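Local coordinates for protein iota-carbonic anhydrase (Nostoc sp. PCC 7120 = FACHB-418, PDB 7C5W) that catalyses the hydration of carbon dioxide to bicarbonate without any metal cofactor, working as a homotetramer built as a dimer of dimers, at residues Phe76-Ala81 with Ala94-Phe98; Pro84-Arg88 with Ala104-Asp108; Thr150-Gln156 with Thr169-Pro175. All coordinates share one frame; numbering follows the deposited sequence.

How the interactions relate
The three interactions illustrate how a metal-free site can be assembled from a sheet, a short helix and their connecting loops. Interaction 1 holds T79 and Y97, both of which bind hydrogencarbonate. Interaction 2 lies about 8 Å away, centre to centre, and meets it directly: R88 N probably donates to F76 O at 2.9 Å, and the R88 side chain comes within about 4 Å of that of Y97. Interaction 3 approaches through the neighbouring strand of the same sheet, where S172 OG lies 2.7 Å from T79 OG1 in a probable hydrogen bond. Interactions 2 and 3 do not touch, their nearest atoms being about 6 Å apart, and all three reach the second subunit.

Interaction 1 of 3, residues Phe76-Ala81 with Ala94-Phe98; sequences FKPTLA and ALAYF
Both F76 and Y97 carry their CG anti to the backbone N (chi1 -173° and 172°), which throws the two rings into the gap between the end of strand 75-77 and helix 91-99. F98 turns differently, with CG beside its own backbone N, and this brings the end of its ring back to F76. The three rings form an aromatic cluster. F76 points its edge toward the face of Y97 in an offset edge-to-face pair, planes at 81°. The planes of F76 and F98 are closer to parallel, but one ring is displaced well to the side of the other, and they touch through F76 CZ and F98 CZ, 3.9 Å apart. A94 CB fills in at the edge of F76.

P78 covers one face of Y97. Its CB stands 3.3 Å from the centroid of the Y97 ring, almost on the ring normal, a close CH-pi contact. Beyond it the chain folds into a type I turn from P78 to A81, and L80 N reaches Y97 OH at 3.3 Å; the bond is weak but fairly straight. T79 OG1 is hydrogen-bonded to S172.

The chemistry implies a phenol ring held by P78 and F76, with F111 meeting it as well, and an oxygen that receives a weak N-H bond from L80, consistent with positioning Y97 for hydrogencarbonate beside T79.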
ATOM      1  N   PHE A  76     -20.126  -4.225  -2.805  1.00 55.90           N
ATOM      2  CA  PHE A  76     -21.090  -3.621  -3.759  1.00 54.52           C
ATOM      3  C   PHE A  76     -22.449  -3.446  -3.073  1.00 57.11           C
ATOM      4  O   PHE A  76     -23.167  -4.452  -2.834  1.00 60.63           O
ATOM      5  CB  PHE A  76     -21.175  -4.484  -5.017  1.00 52.68           C
ATOM      6  CG  PHE A  76     -21.986  -3.900  -6.144  1.00 58.58           C
ATOM      7  CD1 PHE A  76     -22.231  -2.537  -6.215  1.00 56.66           C
ATOM      8  CD2 PHE A  76     -22.469  -4.713  -7.160  1.00 56.69           C
ATOM      9  CE1 PHE A  76     -22.966  -2.006  -7.264  1.00 58.62           C
ATOM     10  CE2 PHE A  76     -23.205  -4.178  -8.205  1.00 55.98           C
ATOM     11  CZ  PHE A  76     -23.448  -2.827  -8.260  1.00 57.41           C
ATOM     12  N   LYS A  77     -22.787  -2.202  -2.732  1.00 53.59           N
ATOM     13  CA  LYS A  77     -24.158  -1.830  -2.298  1.00 53.58           C
ATOM     14  C   LYS A  77     -24.776  -1.004  -3.418  1.00 57.41           C
ATOM     15  O   LYS A  77     -24.523   0.197  -3.522  1.00 56.47           O
ATOM     16  CB  LYS A  77     -24.149  -1.112  -0.945  1.00 54.61           C
ATOM     17  CG  LYS A  77     -25.537  -0.881  -0.355  1.00 57.44           C
ATOM     18  CD  LYS A  77     -26.094   0.477  -0.712  1.00 61.11           C
ATOM     19  CE  LYS A  77     -27.559   0.488  -1.081  1.00 58.06           C
ATOM     20  NZ  LYS A  77     -27.898   1.717  -1.836  1.00 56.33           N
ATOM     21  N   PRO A  78     -25.554  -1.648  -4.322  1.00 58.93           N
ATOM     22  CA  PRO A  78     -26.166  -0.960  -5.462  1.00 59.74           C
ATOM     23  C   PRO A  78     -27.243   0.059  -5.049  1.00 59.59           C
ATOM     24  O   PRO A  78     -27.813  -0.076  -3.978  1.00 57.85           O
ATOM     25  CB  PRO A  78     -26.783  -2.099  -6.287  1.00 63.03           C
ATOM     26  CG  PRO A  78     -26.105  -3.352  -5.778  1.00 59.36           C
ATOM     27  CD  PRO A  78     -25.862  -3.081  -4.310  1.00 52.54           C
ATOM     28  N   THR A  79     -27.482   1.069  -5.891  1.00 60.06           N
ATOM     29  CA  THR A  79     -28.469   2.158  -5.645  1.00 64.51           C
ATOM     30  C   THR A  79     -29.819   1.555  -5.228  1.00 70.53           C
ATOM     31  O   THR A  79     -30.284   1.897  -4.119  1.00 67.78           O
ATOM     32  CB  THR A  79     -28.663   3.054  -6.875  1.00 64.56           C
ATOM     33  OG1 THR A  79     -27.397   3.334  -7.474  1.00 66.33           O
ATOM     34  CG2 THR A  79     -29.357   4.351  -6.531  1.00 58.60           C
ATOM     35  N   LEU A  80     -30.404   0.685  -6.068  1.00 72.07           N
ATOM     36  CA  LEU A  80     -31.831   0.260  -5.973  1.00 70.65           C
ATOM     37  C   LEU A  80     -31.945  -1.202  -5.525  1.00 73.70           C
ATOM     38  O   LEU A  80     -32.907  -1.853  -5.955  1.00 80.20           O
ATOM     39  CB  LEU A  80     -32.507   0.447  -7.338  1.00 71.80           C
ATOM     40  CG  LEU A  80     -32.589   1.883  -7.852  1.00 68.80           C
ATOM     41  CD1 LEU A  80     -33.499   1.979  -9.065  1.00 64.16           C
ATOM     42  CD2 LEU A  80     -33.068   2.815  -6.758  1.00 75.00           C
ATOM     43  N   ALA A  81     -31.024  -1.684  -4.684  1.00 74.46           N
ATOM     44  CA  ALA A  81     -31.015  -3.058  -4.125  1.00 74.65           C
ATOM     45  C   ALA A  81     -31.898  -3.112  -2.872  1.00 69.69           C
ATOM     46  O   ALA A  81     -31.702  -2.249  -2.006  1.00 67.68           O
ATOM     47  CB  ALA A  81     -29.593  -3.462  -3.814  1.00 67.88           C
ATOM     48  N   ALA A  94     -24.199  -9.226  -8.698  1.00 58.58           N
ATOM     49  CA  ALA A  94     -23.896  -8.010  -9.494  1.00 60.73           C
ATOM     50  C   ALA A  94     -24.629  -8.097 -10.836  1.00 60.07           C
ATOM     51  O   ALA A  94     -25.321  -7.132 -11.187  1.00 64.16           O
ATOM     52  CB  ALA A  94     -22.401  -7.854  -9.672  1.00 51.03           C
ATOM     53  N   LEU A  95     -24.468  -9.214 -11.548  1.00 58.32           N
ATOM     54  CA  LEU A  95     -25.173  -9.502 -12.824  1.00 68.69           C
ATOM     55  C   LEU A  95     -26.683  -9.307 -12.632  1.00 64.92           C
ATOM     56  O   LEU A  95     -27.302  -8.511 -13.385  1.00 63.45           O
ATOM     57  CB  LEU A  95     -24.858 -10.942 -13.234  1.00 65.21           C
ATOM     58  CG  LEU A  95     -25.357 -11.343 -14.617  1.00 68.87           C
ATOM     59  CD1 LEU A  95     -24.794 -10.409 -15.680  1.00 65.57           C
ATOM     60  CD2 LEU A  95     -24.995 -12.791 -14.916  1.00 65.28           C
ATOM     61  N   ALA A  96     -27.248 -10.003 -11.648  1.00 62.29           N
ATOM     62  CA  ALA A  96     -28.687  -9.972 -11.324  1.00 60.91           C
ATOM     63  C   ALA A  96     -29.125  -8.510 -11.174  1.00 69.11           C
ATOM     64  O   ALA A  96     -30.151  -8.125 -11.753  1.00 71.59           O
ATOM     65  CB  ALA A  96     -28.937 -10.771 -10.074  1.00 60.35           C
ATOM     66  N   TYR A  97     -28.375  -7.702 -10.426  1.00 65.81           N
ATOM     67  CA  TYR A  97     -28.764  -6.296 -10.162  1.00 66.81           C
ATOM     68  C   TYR A  97     -28.940  -5.562 -11.494  1.00 63.85           C
ATOM     69  O   TYR A  97     -29.901  -4.784 -11.632  1.00 65.59           O
ATOM     70  CB  TYR A  97     -27.746  -5.566  -9.284  1.00 65.54           C
ATOM     71  CG  TYR A  97     -28.032  -4.092  -9.184  1.00 62.25           C
ATOM     72  CD1 TYR A  97     -29.075  -3.624  -8.404  1.00 63.23           C
ATOM     73  CD2 TYR A  97     -27.312  -3.168  -9.926  1.00 58.71           C
ATOM     74  CE1 TYR A  97     -29.376  -2.274  -8.337  1.00 66.39           C
ATOM     75  CE2 TYR A  97     -27.593  -1.812  -9.862  1.00 61.95           C
ATOM     76  CZ  TYR A  97     -28.628  -1.362  -9.062  1.00 64.72           C
ATOM     77  OH  TYR A  97     -28.914  -0.031  -8.980  1.00 69.95           O
ATOM     78  N   PHE A  98     -28.032  -5.795 -12.441  1.00 62.86           N
ATOM     79  CA  PHE A  98     -27.922  -5.000 -13.691  1.00 62.01           C
ATOM     80  C   PHE A  98     -28.957  -5.457 -14.726  1.00 69.51           C
ATOM     81  O   PHE A  98     -29.544  -4.569 -15.384  1.00 72.58           O
ATOM     82  CB  PHE A  98     -26.489  -5.036 -14.226  1.00 66.14           C
ATOM     83  CG  PHE A  98     -25.566  -4.097 -13.490  1.00 68.80           C
ATOM     84  CD1 PHE A  98     -25.830  -2.738 -13.454  1.00 62.33           C
ATOM     85  CD2 PHE A  98     -24.464  -4.576 -12.801  1.00 62.03           C
ATOM     86  CE1 PHE A  98     -25.001  -1.876 -12.760  1.00 66.78           C
ATOM     87  CE2 PHE A  98     -23.639  -3.711 -12.106  1.00 58.99           C
ATOM     88  CZ  PHE A  98     -23.906  -2.364 -12.091  1.00 62.30           C
TER

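Interaction 2 of 3, residues Pro84-Arg88 with Ala104-Asp108; sequences PRTFR and AFPED
One face of the R88 guanidinium is covered by F105 CD1, 3.8 Å above its plane, with the guanidinium and ring planes only 17° apart, while its edges are taken up by R85 O and the carboxylate of D108. The R85 guanidinium has P106 CD centrally over one face, 3.7 Å from R85 CZ, and P84 CB more distantly and off-centre over the other. This second group stands almost perpendicular to the F105 ring, and it is the aliphatic part of R85 that meets the phenylalanine, through R85 CD and F105 CD1 at 3.7 Å.

D108 is gripped end-on by R88, in a nearly coplanar salt bridge. R88 NH2 donates to D108 OD1 at 3.1 Å, in the guanidinium plane, on the syn lone pair and almost straight at 176°. R88 NH1 meets D108 OD2 at 2.7 Å, also on the syn side though tilted from both planes. The side-on edge is used within its own loop, where NE and NH2 of R88 both donate to R85 O, the shorter bond being 2.7 Å from R88 NE. A bend at chi2 (-48°) turns the R88 chain back for this grip. NH1 finds a further acceptor in G93 O of helix 91-99.

The contact ties the loop after strand 75-77 to the loop after helix 91-99, where a type I turn runs from F105 to D108. With a carboxylate and a backbone carbonyl at its edges, R88 has little freedom to rotate. Because its side chain also packs on Y97, R88 probably belongs to the second shell of the hydrogencarbonate site, and D108 would be expected to offset part of the arginine charge.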
ATOM      1  N   PRO A  84     -33.439  -7.078   1.946  1.00 82.09           N
ATOM      2  CA  PRO A  84     -32.890  -8.417   2.192  1.00 79.94           C
ATOM      3  C   PRO A  84     -31.567  -8.686   1.445  1.00 74.58           C
ATOM      4  O   PRO A  84     -30.636  -9.197   2.050  1.00 70.93           O
ATOM      5  CB  PRO A  84     -33.991  -9.380   1.709  1.00 78.21           C
ATOM      6  CG  PRO A  84     -35.221  -8.503   1.482  1.00 79.37           C
ATOM      7  CD  PRO A  84     -34.707  -7.105   1.204  1.00 69.74           C
ATOM      8  N   ARG A  85     -31.517  -8.355   0.148  1.00 74.32           N
ATOM      9  CA  ARG A  85     -30.385  -8.668  -0.770  1.00 70.36           C
ATOM     10  C   ARG A  85     -29.655  -7.361  -1.101  1.00 70.96           C
ATOM     11  O   ARG A  85     -29.539  -7.009  -2.304  1.00 73.12           O
ATOM     12  CB  ARG A  85     -30.907  -9.392  -2.016  1.00 73.00           C
ATOM     13  CG  ARG A  85     -31.332 -10.832  -1.746  1.00 81.51           C
ATOM     14  CD  ARG A  85     -32.306 -11.406  -2.762  1.00 77.87           C
ATOM     15  NE  ARG A  85     -33.342 -12.197  -2.108  1.00 82.78           N
ATOM     16  CZ  ARG A  85     -34.589 -11.787  -1.894  1.00 82.53           C
ATOM     17  NH1 ARG A  85     -34.987 -10.592  -2.302  1.00 89.14           N
ATOM     18  NH2 ARG A  85     -35.440 -12.584  -1.276  1.00 87.42           N
ATOM     19  N   THR A  86     -29.191  -6.673  -0.053  1.00 61.80           N
ATOM     20  CA  THR A  86     -28.599  -5.314  -0.101  1.00 65.52           C
ATOM     21  C   THR A  86     -27.172  -5.381  -0.661  1.00 62.00           C
ATOM     22  O   THR A  86     -26.826  -4.545  -1.512  1.00 60.55           O
ATOM     23  CB  THR A  86     -28.601  -4.680   1.294  1.00 65.42           C
ATOM     24  OG1 THR A  86     -29.957  -4.566   1.732  1.00 67.33           O
ATOM     25  CG2 THR A  86     -27.921  -3.328   1.311  1.00 54.17           C
ATOM     26  N   PHE A  87     -26.384  -6.353  -0.206  1.00 58.07           N
ATOM     27  CA  PHE A  87     -24.931  -6.442  -0.488  1.00 59.01           C
ATOM     28  C   PHE A  87     -24.673  -7.529  -1.534  1.00 58.78           C
ATOM     29  O   PHE A  87     -24.908  -8.700  -1.249  1.00 58.38           O
ATOM     30  CB  PHE A  87     -24.182  -6.642   0.828  1.00 57.03           C
ATOM     31  CG  PHE A  87     -24.485  -5.571   1.843  1.00 57.65           C
ATOM     32  CD1 PHE A  87     -24.059  -4.265   1.638  1.00 56.01           C
ATOM     33  CD2 PHE A  87     -25.226  -5.858   2.984  1.00 56.67           C
ATOM     34  CE1 PHE A  87     -24.357  -3.265   2.551  1.00 53.67           C
ATOM     35  CE2 PHE A  87     -25.518  -4.856   3.900  1.00 62.11           C
ATOM     36  CZ  PHE A  87     -25.077  -3.562   3.684  1.00 56.94           C
ATOM     37  N   ARG A  88     -24.194  -7.126  -2.714  1.00 59.80           N
ATOM     38  CA  ARG A  88     -23.907  -8.031  -3.854  1.00 57.88           C
ATOM     39  C   ARG A  88     -22.417  -8.380  -3.828  1.00 54.04           C
ATOM     40  O   ARG A  88     -21.651  -7.842  -4.652  1.00 55.20           O
ATOM     41  CB  ARG A  88     -24.366  -7.395  -5.173  1.00 53.81           C
ATOM     42  CG  ARG A  88     -25.849  -7.038  -5.211  1.00 61.72           C
ATOM     43  CD  ARG A  88     -26.784  -8.155  -4.749  1.00 61.55           C
ATOM     44  NE  ARG A  88     -28.163  -7.694  -4.575  1.00 66.63           N
ATOM     45  CZ  ARG A  88     -29.073  -7.628  -5.545  1.00 62.80           C
ATOM     46  NH1 ARG A  88     -28.770  -8.002  -6.776  1.00 56.25           N
ATOM     47  NH2 ARG A  88     -30.284  -7.183  -5.275  1.00 64.62           N
ATOM     48  N   ALA A 104     -32.925 -16.263  -7.758  1.00 70.31           N
ATOM     49  CA  ALA A 104     -32.250 -16.081  -6.446  1.00 71.45           C
ATOM     50  C   ALA A 104     -32.246 -14.599  -6.040  1.00 70.40           C
ATOM     51  O   ALA A 104     -32.004 -14.314  -4.845  1.00 71.14           O
ATOM     52  CB  ALA A 104     -30.849 -16.635  -6.501  1.00 69.93           C
ATOM     53  N   PHE A 105     -32.495 -13.691  -6.988  1.00 68.69           N
ATOM     54  CA  PHE A 105     -32.673 -12.234  -6.735  1.00 73.52           C
ATOM     55  C   PHE A 105     -34.002 -11.797  -7.347  1.00 78.49           C
ATOM     56  O   PHE A 105     -34.039 -11.105  -8.363  1.00 77.83           O
ATOM     57  CB  PHE A 105     -31.462 -11.454  -7.248  1.00 71.18           C
ATOM     58  CG  PHE A 105     -30.144 -11.898  -6.660  1.00 68.93           C
ATOM     59  CD1 PHE A 105     -29.734 -11.472  -5.411  1.00 70.93           C
ATOM     60  CD2 PHE A 105     -29.308 -12.757  -7.342  1.00 64.98           C
ATOM     61  CE1 PHE A 105     -28.528 -11.883  -4.861  1.00 68.37           C
ATOM     62  CE2 PHE A 105     -28.100 -13.164  -6.795  1.00 68.02           C
ATOM     63  CZ  PHE A 105     -27.707 -12.728  -5.553  1.00 67.70           C
ATOM     64  N   PRO A 106     -35.133 -12.200  -6.725  1.00 76.47           N
ATOM     65  CA  PRO A 106     -36.446 -12.107  -7.360  1.00 79.39           C
ATOM     66  C   PRO A 106     -36.911 -10.664  -7.588  1.00 82.02           C
ATOM     67  O   PRO A 106     -37.739 -10.469  -8.449  1.00 81.73           O
ATOM     68  CB  PRO A 106     -37.422 -12.773  -6.376  1.00 78.20           C
ATOM     69  CG  PRO A 106     -36.556 -13.436  -5.316  1.00 79.84           C
ATOM     70  CD  PRO A 106     -35.198 -12.767  -5.372  1.00 75.44           C
ATOM     71  N   GLU A 107     -36.384  -9.713  -6.805  1.00 81.75           N
ATOM     72  CA  GLU A 107     -36.832  -8.293  -6.796  1.00 79.98           C
ATOM     73  C   GLU A 107     -36.086  -7.501  -7.881  1.00 77.81           C
ATOM     74  O   GLU A 107     -36.369  -6.298  -8.018  1.00 80.26           O
ATOM     75  CB  GLU A 107     -36.634  -7.684  -5.404  1.00 85.38           C
ATOM     76  N   ASP A 108     -35.195  -8.157  -8.637  1.00 71.46           N
ATOM     77  CA  ASP A 108     -34.290  -7.510  -9.628  1.00 76.67           C
ATOM     78  C   ASP A 108     -34.888  -7.604 -11.041  1.00 75.42           C
ATOM     79  O   ASP A 108     -34.810  -8.691 -11.659  1.00 69.70           O
ATOM     80  CB  ASP A 108     -32.886  -8.133  -9.603  1.00 74.61           C
ATOM     81  CG  ASP A 108     -32.087  -7.889  -8.327  1.00 69.01           C
ATOM     82  OD1 ASP A 108     -32.537  -7.094  -7.472  1.00 68.01           O
ATOM     83  OD2 ASP A 108     -31.018  -8.508  -8.195  1.00 70.66           O
TER

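Interaction 3 of 3, residues Thr150-Gln156 with Thr169-Pro175; sequences TVDKTWQ and THHSSLP
W155 and H170 lie side by side on one face of a two-stranded antiparallel pairing, their side chains pointing the same way. The edge of the indole is directed at the face of the imidazole: W155 NE1 stands over the centre of the H170 ring, the planes are 56° apart, and the centroids of H170 and the five-membered ring of W155 are 4.2 Å from each other. K153, on the same face, bends at chi3 and chi4, which curls its chain across toward the opposite strand. Its CD rests over the rim of one face of the W155 indole, and its NZ lies at the edge of the H170 ring and donates to S172 OG at 2.9 Å. V151 packs its CB against the same hydroxyl.

The other face bears D152, T154 and Q156 opposite S173, H171 and T169. Here Q156, extended beyond CG, brings its amide across T169, and Q156 NE2 makes a weak bond to T169 OG1 at 2.8 Å; its stronger polar partner is T134 of the second subunit. T154 and H171 likewise bond to H171 and T154 of that subunit. Paired backbone bonds join D152 with S173 and T154 with H171, and Q156 N donates to T169 O; the straightest runs from T154 N to H171 O at 2.8 Å (173°). Past the strand end, P175 CD closes on T150 O at 3.1 Å.

This hairpin, strands 148-159 and 165-173, thus has two distinct faces. The one with T154 and H171 is polar and serves the subunit interface, whereas the one with W155 and H170 is turned toward helix 26-50. The hydroxyl that K153 reaches is the one S172 shares with T79, so the lysine charge would polarise a group that probably helps to position T79.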
ATOM      1  N   THR A 150     -29.793  11.076 -10.388  1.00 67.32           N
ATOM      2  CA  THR A 150     -28.570  11.494  -9.662  1.00 66.25           C
ATOM      3  C   THR A 150     -28.370  10.538  -8.480  1.00 63.47           C
ATOM      4  O   THR A 150     -29.331  10.328  -7.719  1.00 57.16           O
ATOM      5  CB  THR A 150     -28.659  12.978  -9.280  1.00 68.92           C
ATOM      6  OG1 THR A 150     -28.663  13.719 -10.499  1.00 72.87           O
ATOM      7  CG2 THR A 150     -27.505  13.461  -8.430  1.00 62.73           C
ATOM      8  N   VAL A 151     -27.167   9.968  -8.357  1.00 61.54           N
ATOM      9  CA  VAL A 151     -26.768   9.114  -7.200  1.00 61.23           C
ATOM     10  C   VAL A 151     -25.550   9.737  -6.511  1.00 61.49           C
ATOM     11  O   VAL A 151     -24.761  10.434  -7.188  1.00 59.07           O
ATOM     12  CB  VAL A 151     -26.470   7.673  -7.661  1.00 62.10           C
ATOM     13  CG1 VAL A 151     -27.721   6.983  -8.186  1.00 62.95           C
ATOM     14  CG2 VAL A 151     -25.361   7.624  -8.697  1.00 53.66           C
ATOM     15  N   ASP A 152     -25.416   9.489  -5.212  1.00 57.85           N
ATOM     16  CA  ASP A 152     -24.167   9.688  -4.436  1.00 56.42           C
ATOM     17  C   ASP A 152     -23.365   8.387  -4.511  1.00 62.39           C
ATOM     18  O   ASP A 152     -23.885   7.375  -3.995  1.00 62.68           O
ATOM     19  CB  ASP A 152     -24.491  10.030  -2.984  1.00 54.83           C
ATOM     20  CG  ASP A 152     -25.467  11.186  -2.821  1.00 60.76           C
ATOM     21  OD1 ASP A 152     -25.414  12.126  -3.651  1.00 64.23           O
ATOM     22  OD2 ASP A 152     -26.244  11.152  -1.839  1.00 60.13           O
ATOM     23  N   LYS A 153     -22.170   8.400  -5.126  1.00 56.79           N
ATOM     24  CA  LYS A 153     -21.406   7.162  -5.436  1.00 56.58           C
ATOM     25  C   LYS A 153     -19.981   7.199  -4.874  1.00 57.57           C
ATOM     26  O   LYS A 153     -19.230   8.159  -5.181  1.00 57.79           O
ATOM     27  CB  LYS A 153     -21.308   6.919  -6.941  1.00 60.58           C
ATOM     28  CG  LYS A 153     -20.960   5.477  -7.302  1.00 55.06           C
ATOM     29  CD  LYS A 153     -21.008   5.193  -8.765  1.00 57.68           C
ATOM     30  CE  LYS A 153     -22.395   5.317  -9.360  1.00 58.03           C
ATOM     31  NZ  LYS A 153     -23.250   4.160  -9.002  1.00 59.48           N
ATOM     32  N   THR A 154     -19.612   6.128  -4.159  1.00 52.95           N
ATOM     33  CA  THR A 154     -18.222   5.805  -3.751  1.00 59.75           C
ATOM     34  C   THR A 154     -17.727   4.584  -4.532  1.00 52.25           C
ATOM     35  O   THR A 154     -18.416   3.567  -4.486  1.00 52.97           O
ATOM     36  CB  THR A 154     -18.139   5.541  -2.247  1.00 54.41           C
ATOM     37  OG1 THR A 154     -18.590   6.737  -1.624  1.00 54.65           O
ATOM     38  CG2 THR A 154     -16.744   5.183  -1.784  1.00 49.78           C
ATOM     39  N   TRP A 155     -16.592   4.706  -5.229  1.00 50.62           N
ATOM     40  CA  TRP A 155     -15.841   3.585  -5.867  1.00 51.14           C
ATOM     41  C   TRP A 155     -14.491   3.397  -5.165  1.00 55.13           C
ATOM     42  O   TRP A 155     -13.896   4.408  -4.736  1.00 53.38           O
ATOM     43  CB  TRP A 155     -15.574   3.862  -7.343  1.00 54.63           C
ATOM     44  CG  TRP A 155     -16.667   3.480  -8.286  1.00 56.43           C
ATOM     45  CD1 TRP A 155     -17.280   2.270  -8.398  1.00 55.14           C
ATOM     46  CD2 TRP A 155     -17.215   4.311  -9.319  1.00 58.47           C
ATOM     47  NE1 TRP A 155     -18.191   2.301  -9.418  1.00 60.08           N
ATOM     48  CE2 TRP A 155     -18.176   3.537  -9.999  1.00 59.00           C
ATOM     49  CE3 TRP A 155     -16.987   5.628  -9.734  1.00 59.60           C
ATOM     50  CZ2 TRP A 155     -18.921   4.045 -11.061  1.00 59.37           C
ATOM     51  CZ3 TRP A 155     -17.718   6.125 -10.789  1.00 59.86           C
ATOM     52  CH2 TRP A 155     -18.671   5.342 -11.442  1.00 61.11           C
ATOM     53  N   GLN A 156     -13.994   2.164  -5.100  1.00 47.99           N
ATOM     54  CA  GLN A 156     -12.564   1.899  -4.792  1.00 50.98           C
ATOM     55  C   GLN A 156     -11.993   1.016  -5.901  1.00 52.31           C
ATOM     56  O   GLN A 156     -12.576  -0.029  -6.165  1.00 52.47           O
ATOM     57  CB  GLN A 156     -12.390   1.249  -3.421  1.00 49.96           C
ATOM     58  CG  GLN A 156     -10.936   1.176  -2.970  1.00 51.35           C
ATOM     59  CD  GLN A 156     -10.777   0.502  -1.628  1.00 53.45           C
ATOM     60  OE1 GLN A 156      -9.679   0.376  -1.096  1.00 60.29           O
ATOM     61  NE2 GLN A 156     -11.876   0.048  -1.062  1.00 44.24           N
ATOM     62  N   THR A 169     -14.863  -1.977  -4.333  1.00 47.73           N
ATOM     63  CA  THR A 169     -15.859  -1.253  -3.501  1.00 49.75           C
ATOM     64  C   THR A 169     -16.725  -0.363  -4.400  1.00 51.04           C
ATOM     65  O   THR A 169     -16.162   0.383  -5.207  1.00 50.46           O
ATOM     66  CB  THR A 169     -15.202  -0.416  -2.395  1.00 49.71           C
ATOM     67  OG1 THR A 169     -14.273  -1.207  -1.651  1.00 49.81           O
ATOM     68  CG2 THR A 169     -16.225   0.154  -1.439  1.00 47.36           C
ATOM     69  N   HIS A 170     -18.043  -0.432  -4.217  1.00 52.01           N
ATOM     70  CA  HIS A 170     -19.071   0.291  -5.000  1.00 55.34           C
ATOM     71  C   HIS A 170     -20.295   0.513  -4.107  1.00 56.60           C
ATOM     72  O   HIS A 170     -21.099  -0.408  -3.960  1.00 58.27           O
ATOM     73  CB  HIS A 170     -19.416  -0.509  -6.260  1.00 54.88           C
ATOM     74  CG  HIS A 170     -20.217   0.248  -7.263  1.00 57.54           C
ATOM     75  ND1 HIS A 170     -20.900   1.403  -6.939  1.00 57.10           N
ATOM     76  CD2 HIS A 170     -20.465   0.010  -8.568  1.00 55.01           C
ATOM     77  CE1 HIS A 170     -21.531   1.850  -8.003  1.00 54.03           C
ATOM     78  NE2 HIS A 170     -21.289   1.011  -9.013  1.00 56.69           N
ATOM     79  N   HIS A 171     -20.398   1.690  -3.498  1.00 55.35           N
ATOM     80  CA  HIS A 171     -21.553   2.107  -2.671  1.00 54.64           C
ATOM     81  C   HIS A 171     -22.270   3.238  -3.410  1.00 57.63           C
ATOM     82  O   HIS A 171     -21.651   4.299  -3.593  1.00 54.27           O
ATOM     83  CB  HIS A 171     -21.071   2.489  -1.269  1.00 52.44           C
ATOM     84  CG  HIS A 171     -22.147   2.710  -0.262  1.00 50.24           C
ATOM     85  ND1 HIS A 171     -21.987   2.363   1.063  1.00 53.95           N
ATOM     86  CD2 HIS A 171     -23.373   3.270  -0.361  1.00 53.88           C
ATOM     87  CE1 HIS A 171     -23.069   2.705   1.738  1.00 53.59           C
ATOM     88  NE2 HIS A 171     -23.938   3.257   0.884  1.00 53.95           N
ATOM     89  N   SER A 172     -23.512   2.993  -3.836  1.00 58.57           N
ATOM     90  CA  SER A 172     -24.388   3.955  -4.556  1.00 58.62           C
ATOM     91  C   SER A 172     -25.670   4.163  -3.744  1.00 60.36           C
ATOM     92  O   SER A 172     -26.238   3.159  -3.288  1.00 60.95           O
ATOM     93  CB  SER A 172     -24.682   3.454  -5.945  1.00 59.66           C
ATOM     94  OG  SER A 172     -25.068   4.517  -6.800  1.00 59.66           O
ATOM     95  N   SER A 173     -26.090   5.415  -3.557  1.00 57.82           N
ATOM     96  CA  SER A 173     -27.289   5.794  -2.769  1.00 57.60           C
ATOM     97  C   SER A 173     -28.021   6.976  -3.426  1.00 64.50           C
ATOM     98  O   SER A 173     -27.353   7.936  -3.924  1.00 58.38           O
ATOM     99  CB  SER A 173     -26.917   6.105  -1.339  1.00 58.79           C
ATOM    100  OG  SER A 173     -26.000   7.194  -1.264  1.00 60.12           O
ATOM    101  N   LEU A 174     -29.356   6.922  -3.408  1.00 60.23           N
ATOM    102  CA  LEU A 174     -30.216   8.063  -3.802  1.00 63.21           C
ATOM    103  C   LEU A 174     -29.987   9.189  -2.801  1.00 61.25           C
ATOM    104  O   LEU A 174     -29.871   8.939  -1.604  1.00 58.38           O
ATOM    105  CB  LEU A 174     -31.682   7.620  -3.827  1.00 61.48           C
ATOM    106  CG  LEU A 174     -32.039   6.606  -4.915  1.00 65.08           C
ATOM    107  CD1 LEU A 174     -33.481   6.147  -4.759  1.00 60.96           C
ATOM    108  CD2 LEU A 174     -31.801   7.183  -6.303  1.00 56.79           C
ATOM    109  N   PRO A 175     -29.884  10.454  -3.262  1.00 58.15           N
ATOM    110  CA  PRO A 175     -29.728  11.583  -2.346  1.00 61.39           C
ATOM    111  C   PRO A 175     -30.853  11.594  -1.297  1.00 67.99           C
ATOM    112  O   PRO A 175     -32.002  11.455  -1.672  1.00 71.25           O
ATOM    113  CB  PRO A 175     -29.785  12.803  -3.284  1.00 63.82           C
ATOM    114  CG  PRO A 175     -29.333  12.259  -4.636  1.00 59.97           C
ATOM    115  CD  PRO A 175     -29.885  10.852  -4.678  1.00 57.80           C
TER